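Local coordinates for protein GDSL-esterase (Pseudoalteromonas sp., PDB 3HP4) that probably hydrolyses ester bonds as a GDSL-family serine esterase of the SGNH hydrolase type, and may act as a lysophospholipase, at residues G48-G53 and R81-K86; I72-N77 and T93-K98. All coordinates share one frame; numbering follows the deposited sequence. Where two conformers were deposited one is given.

Contact 1: residues G48-G53 and R81-K86; sequences GETSGG and RGFPVK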
loop_
_atom_site.group_PDB
_atom_site.type_symbol
_atom_site.label_atom_id
_atom_site.label_comp_id
_atom_site.label_asym_id
_atom_site.label_seq_id
_atom_site.Cartn_x
_atom_site.Cartn_y
_atom_site.Cartn_z
ATOM N N GLY A 48 -0.050 -9.809 -6.865
ATOM C CA GLY A 48 -0.364 -11.029 -6.140
ATOM C C GLY A 48 0.347 -11.137 -4.795
ATOM O O GLY A 48 0.170 -12.125 -4.092
ATOM N N GLU A 49 1.120 -10.137 -4.392
ATOM C CA GLU A 49 1.859 -10.247 -3.130
ATOM C C GLU A 49 0.928 -10.344 -1.924
ATOM O O GLU A 49 -0.109 -9.699 -1.884
ATOM C CB GLU A 49 2.816 -9.063 -2.955
ATOM C CG GLU A 49 3.793 -9.229 -1.826
ATOM C CD GLU A 49 4.603 -10.485 -1.936
ATOM O OE1 GLU A 49 4.083 -11.589 -1.725
ATOM O OE2 GLU A 49 5.805 -10.415 -2.238
ATOM N N THR A 50 1.331 -11.153 -0.957
ATOM C CA THR A 50 0.599 -11.321 0.299
ATOM C C THR A 50 1.472 -10.752 1.422
ATOM O O THR A 50 2.670 -10.486 1.268
ATOM C CB THR A 50 0.353 -12.806 0.589
ATOM O OG1 THR A 50 1.631 -13.474 0.673
ATOM C CG2 THR A 50 -0.524 -13.413 -0.499
ATOM N N SER A 51 0.880 -10.655 2.610
ATOM C CA SER A 51 1.627 -10.185 3.758
ATOM C C SER A 51 2.821 -11.117 4.058
ATOM O O SER A 51 3.923 -10.641 4.364
ATOM C CB SER A 51 0.707 -10.041 4.974
ATOM O OG SER A 51 0.197 -11.262 5.428
ATOM N N GLY A 52 2.610 -12.420 3.917
ATOM C CA GLY A 52 3.696 -13.366 4.234
ATOM C C GLY A 52 4.746 -13.352 3.147
ATOM O O GLY A 52 5.941 -13.465 3.445
ATOM N N GLY A 53 4.375 -13.163 1.889
ATOM C CA GLY A 53 5.400 -13.084 0.830
ATOM C C GLY A 53 6.270 -11.869 0.981
ATOM O O GLY A 53 7.519 -11.902 0.775
ATOM N N ARG A 81 -8.401 -14.229 -0.488
ATOM C CA ARG A 81 -8.200 -15.643 -0.382
ATOM C C ARG A 81 -8.800 -16.230 0.915
ATOM O O ARG A 81 -8.729 -17.429 1.170
ATOM C CB ARG A 81 -6.692 -15.913 -0.540
ATOM C CG ARG A 81 -6.210 -15.595 -1.974
ATOM C CD ARG A 81 -4.714 -15.561 -2.072
ATOM N NE ARG A 81 -4.207 -16.922 -2.161
ATOM C CZ ARG A 81 -2.945 -17.235 -2.423
ATOM N NH1 ARG A 81 -2.039 -16.284 -2.640
ATOM N NH2 ARG A 81 -2.599 -18.516 -2.485
ATOM N N GLY A 82 -9.364 -15.363 1.755
ATOM C CA GLY A 82 -9.944 -15.780 3.020
ATOM C C GLY A 82 -8.945 -16.279 4.033
ATOM O O GLY A 82 -9.270 -17.100 4.876
ATOM N N PHE A 83 -7.695 -15.812 3.969
ATOM C CA PHE A 83 -6.708 -16.291 4.885
ATOM C C PHE A 83 -7.010 -15.765 6.297
ATOM O O PHE A 83 -7.680 -14.728 6.494
ATOM C CB PHE A 83 -5.314 -15.713 4.536
ATOM C CG PHE A 83 -4.657 -16.273 3.320
ATOM C CD1 PHE A 83 -5.176 -17.337 2.618
ATOM C CD2 PHE A 83 -3.437 -15.739 2.898
ATOM C CE1 PHE A 83 -4.502 -17.863 1.470
ATOM C CE2 PHE A 83 -2.774 -16.250 1.757
ATOM C CZ PHE A 83 -3.305 -17.302 1.062
ATOM N N PRO A 84 -6.531 -16.447 7.344
ATOM C CA PRO A 84 -6.864 -15.991 8.695
ATOM C C PRO A 84 -6.321 -14.593 8.964
ATOM O O PRO A 84 -5.143 -14.317 8.754
ATOM C CB PRO A 84 -6.158 -17.016 9.593
ATOM C CG PRO A 84 -6.102 -18.269 8.694
ATOM C CD PRO A 84 -5.827 -17.741 7.347
ATOM N N VAL A 85 -7.174 -13.723 9.474
ATOM C CA VAL A 85 -6.767 -12.344 9.771
ATOM C C VAL A 85 -5.747 -12.354 10.847
ATOM O O VAL A 85 -4.830 -11.499 10.805
ATOM C CB VAL A 85 -7.993 -11.504 10.125
ATOM C CG1 VAL A 85 -7.616 -10.180 10.579
ATOM C CG2 VAL A 85 -8.945 -11.377 8.925
ATOM N N LYS A 86 -5.796 -13.216 11.843
ATOM C CA LYS A 86 -4.782 -13.234 12.887
ATOM C C LYS A 86 -3.395 -13.458 12.329
ATOM O O LYS A 86 -2.408 -12.769 12.762
ATOM C CB LYS A 86 -5.132 -14.304 13.936
ATOM C CG LYS A 86 -4.120 -14.444 15.066
ATOM C CD LYS A 86 -4.541 -15.576 16.048
ATOM C CE LYS A 86 -3.597 -15.691 17.247
ATOM N NZ LYS A 86 -3.950 -16.837 18.162
HETATM O O HOH W 1 -2.009 -13.903 -4.204
#
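Thr-50 meets Arg-81 and Phe-83 through a single methyl group, a small example of how one side chain can join two neighbouring loops while its other branch does separate work. Arg-81 and Phe-83 were each modelled in two conformers, and the contacts here belong to one of them. CG2 of Thr-50 lies 3.9 Å from Arg-81 NH1 and 4.3 Å from Phe-83 CE2, approaching both flat groups obliquely. The side chains of Thr-50 and Arg-81 cross at about a right angle, and the whole patch, at the surface, buries only about 86 Å². Phe-83 CZ appears to lie over one face of the Arg-81 guanidinium, displaced toward its rim. A water adds a polar link, donating to Gly-48 O at 2.8 Å and accepting a weak bond from Arg-81 NH1.

The second shell sets the threonine. With OG1 between the backbone N and the carbonyl carbon (chi1 59°), the hydroxyl turns back to accept from Gly-53 N at 3.0 Å, making Thr-50 the N-cap of helix 51-65. Its own N donates to the anti lone pair of Glu-49 OE1 at 2.9 Å, and Glu-49 OE2 forms a salt bridge with Arg-57. With an alanine here, Gly-53 N would probably be left without its capping acceptor, and the methyl contact to Arg-81 and Phe-83 would be lost.

On the other side, a Schellman motif at Gly-82 ends helix 76-80 and turns the chain toward Pro-84, the N-cap of helix 85-101. Gly-48 N donates to a phosphoryl oxygen, O1P, of the modified serine at position 11, consistent with the oxyanion hole of SGNH hydrolases, which would place this end of the 48-53 segment beside the active site.

Contact 2: residues I72-N77 and T93-K98; sequences IELGAN and TALVKK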
loop_
_atom_site.group_PDB
_atom_site.type_symbol
_atom_site.label_atom_id
_atom_site.label_comp_id
_atom_site.label_asym_id
_atom_site.label_seq_id
_atom_site.Cartn_x
_atom_site.Cartn_y
_atom_site.Cartn_z
ATOM N N ILE A 72 3.399 0.509 3.472
ATOM C CA ILE A 72 2.856 -0.830 3.223
ATOM C C ILE A 72 1.464 -0.740 2.648
ATOM O O ILE A 72 0.595 -0.060 3.225
ATOM C CB ILE A 72 2.877 -1.598 4.540
ATOM C CG1 ILE A 72 4.304 -1.772 5.024
ATOM C CG2 ILE A 72 2.184 -2.971 4.347
ATOM C CD1 ILE A 72 4.369 -2.167 6.518
ATOM N N GLU A 73 1.234 -1.373 1.489
ATOM C CA GLU A 73 -0.121 -1.491 0.907
ATOM C C GLU A 73 -0.300 -2.955 0.580
ATOM O O GLU A 73 -0.113 -3.401 -0.569
ATOM C CB GLU A 73 -0.193 -0.590 -0.329
ATOM C CG GLU A 73 -1.515 -0.686 -1.098
ATOM C CD GLU A 73 -1.510 -1.748 -2.182
ATOM O OE1 GLU A 73 -0.627 -1.727 -3.094
ATOM O OE2 GLU A 73 -2.461 -2.607 -2.195
ATOM N N LEU A 74 -0.633 -3.742 1.613
ATOM C CA LEU A 74 -0.709 -5.195 1.522
ATOM C C LEU A 74 -1.836 -5.718 2.349
ATOM O O LEU A 74 -2.271 -5.130 3.350
ATOM C CB LEU A 74 0.581 -5.837 2.037
ATOM C CG LEU A 74 1.812 -5.603 1.166
ATOM C CD1 LEU A 74 3.050 -6.153 1.895
ATOM C CD2 LEU A 74 1.698 -6.281 -0.213
ATOM N N GLY A 75 -2.303 -6.880 1.941
ATOM C CA GLY A 75 -3.316 -7.640 2.690
ATOM C C GLY A 75 -4.494 -7.939 1.816
ATOM O O GLY A 75 -5.203 -8.919 2.091
ATOM N N ALA A 76 -4.765 -7.189 0.744
ATOM C CA ALA A 76 -5.914 -7.493 -0.101
ATOM C C ALA A 76 -5.842 -8.920 -0.578
ATOM O O ALA A 76 -6.883 -9.605 -0.655
ATOM C CB ALA A 76 -5.977 -6.515 -1.331
ATOM N N ASN A 77 -4.680 -9.419 -0.984
ATOM C CA ASN A 77 -4.609 -10.801 -1.476
ATOM C C ASN A 77 -4.892 -11.797 -0.382
ATOM O O ASN A 77 -5.601 -12.787 -0.645
ATOM C CB ASN A 77 -3.312 -11.027 -2.252
ATOM C CG ASN A 77 -3.324 -10.242 -3.543
ATOM O OD1 ASN A 77 -4.319 -10.259 -4.292
ATOM N ND2 ASN A 77 -2.252 -9.549 -3.793
ATOM N N THR A 93 2.437 -6.968 11.289
ATOM C CA THR A 93 3.116 -6.388 12.449
ATOM C C THR A 93 4.599 -6.621 12.328
ATOM O O THR A 93 5.397 -5.720 12.622
ATOM C CB THR A 93 2.561 -7.028 13.710
ATOM O OG1 THR A 93 1.174 -6.722 13.785
ATOM C CG2 THR A 93 3.235 -6.468 14.948
ATOM N N ALA A 94 5.017 -7.804 11.904
ATOM C CA ALA A 94 6.454 -8.077 11.734
ATOM C C ALA A 94 7.015 -7.220 10.638
ATOM O O ALA A 94 8.181 -6.760 10.757
ATOM C CB ALA A 94 6.641 -9.567 11.446
ATOM N N LEU A 95 6.307 -6.959 9.535
ATOM C CA LEU A 95 6.767 -6.063 8.495
ATOM C C LEU A 95 6.999 -4.702 9.063
ATOM O O LEU A 95 8.039 -4.056 8.758
ATOM C CB LEU A 95 5.790 -5.933 7.284
ATOM C CG LEU A 95 5.610 -7.120 6.356
ATOM C CD1 LEU A 95 4.411 -6.991 5.431
ATOM C CD2 LEU A 95 6.916 -7.288 5.562
ATOM N N VAL A 96 6.053 -4.176 9.835
ATOM C CA VAL A 96 6.216 -2.849 10.438
ATOM C C VAL A 96 7.394 -2.836 11.373
ATOM O O VAL A 96 8.229 -1.906 11.316
ATOM C CB VAL A 96 4.921 -2.473 11.188
ATOM C CG1 VAL A 96 5.147 -1.214 11.955
ATOM C CG2 VAL A 96 3.756 -2.289 10.173
ATOM N N LYS A 97 7.539 -3.831 12.237
ATOM C CA LYS A 97 8.618 -3.821 13.205
ATOM C C LYS A 97 9.968 -3.956 12.547
ATOM O O LYS A 97 10.931 -3.313 12.979
ATOM C CB LYS A 97 8.438 -4.865 14.297
ATOM C CG LYS A 97 7.257 -4.486 15.161
ATOM C CD LYS A 97 7.120 -5.345 16.377
ATOM C CE LYS A 97 6.124 -4.728 17.383
ATOM N NZ LYS A 97 6.160 -5.520 18.660
ATOM N N LYS A 98 10.094 -4.725 11.463
ATOM C CA LYS A 98 11.377 -4.810 10.748
ATOM C C LYS A 98 11.721 -3.446 10.134
ATOM O O LYS A 98 12.873 -2.982 10.215
ATOM C CB LYS A 98 11.279 -5.829 9.609
ATOM C CG LYS A 98 11.403 -7.251 9.969
ATOM C CD LYS A 98 11.297 -8.089 8.659
ATOM C CE LYS A 98 11.346 -9.590 8.923
ATOM N NZ LYS A 98 12.677 -10.053 9.358
#
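Ile-72 and Val-96 bring the two backbones closest, their CA atoms 8.2 Å apart, where strand 69-73 lies against helix 85-101. This helix belongs to a beta-alpha-beta crossover: it links strand 69-73 to its parallel neighbour 105-109 and packs on the central sheet of the alpha/beta SGNH hydrolase fold. Apolar side chains make the whole interface, and all four that touch are buried.

Ile-72 reaches out with its longer branch. CG1 stands beside the backbone N, and chi2 of 163° extends the chain, carrying CD1 out to touch two successive helix residues, Leu-95 and Val-96. Ile-72 and Val-96 cross at about a right angle, whereas Ile-72 slants across Leu-95, whose CB is 4.1 Å from that same CD1. The layer widens beyond these pairs: Ile-72 also packs on Leu-108 of strand 105-109, and Leu-95 on Leu-58 of helix 51-65.

Farther along, Leu-74 and Leu-95 meet at about a right angle by one branch each, CD1 to CD1 at 3.9 Å. The shortest approach between the two segments is Ile-72 CD1 to Val-96 CG2, at 3.7 Å.

How the contacts relate
The two contacts illustrate how one helix and the loop before it serve different chemistry. Both use the 85-101 element: contact 1 lies at the surface, in the loop that leads into the helix, contact 2 in the buried layer against the sheet. Contact 1 combines sparse methyl packing with a water bridge and a nearby helix cap, whereas contact 2 is apolar throughout. Their centres are 10 Å apart, and the segments touch: Asn-77 ND2 probably donates to Glu-49 O at 2.9 Å, while Leu-95 CD1 packs against Ser-51 O. Asn-77 ND2 and Gly-48 N, one from each contact, also share the phosphoryl oxygen O1P of the modified serine.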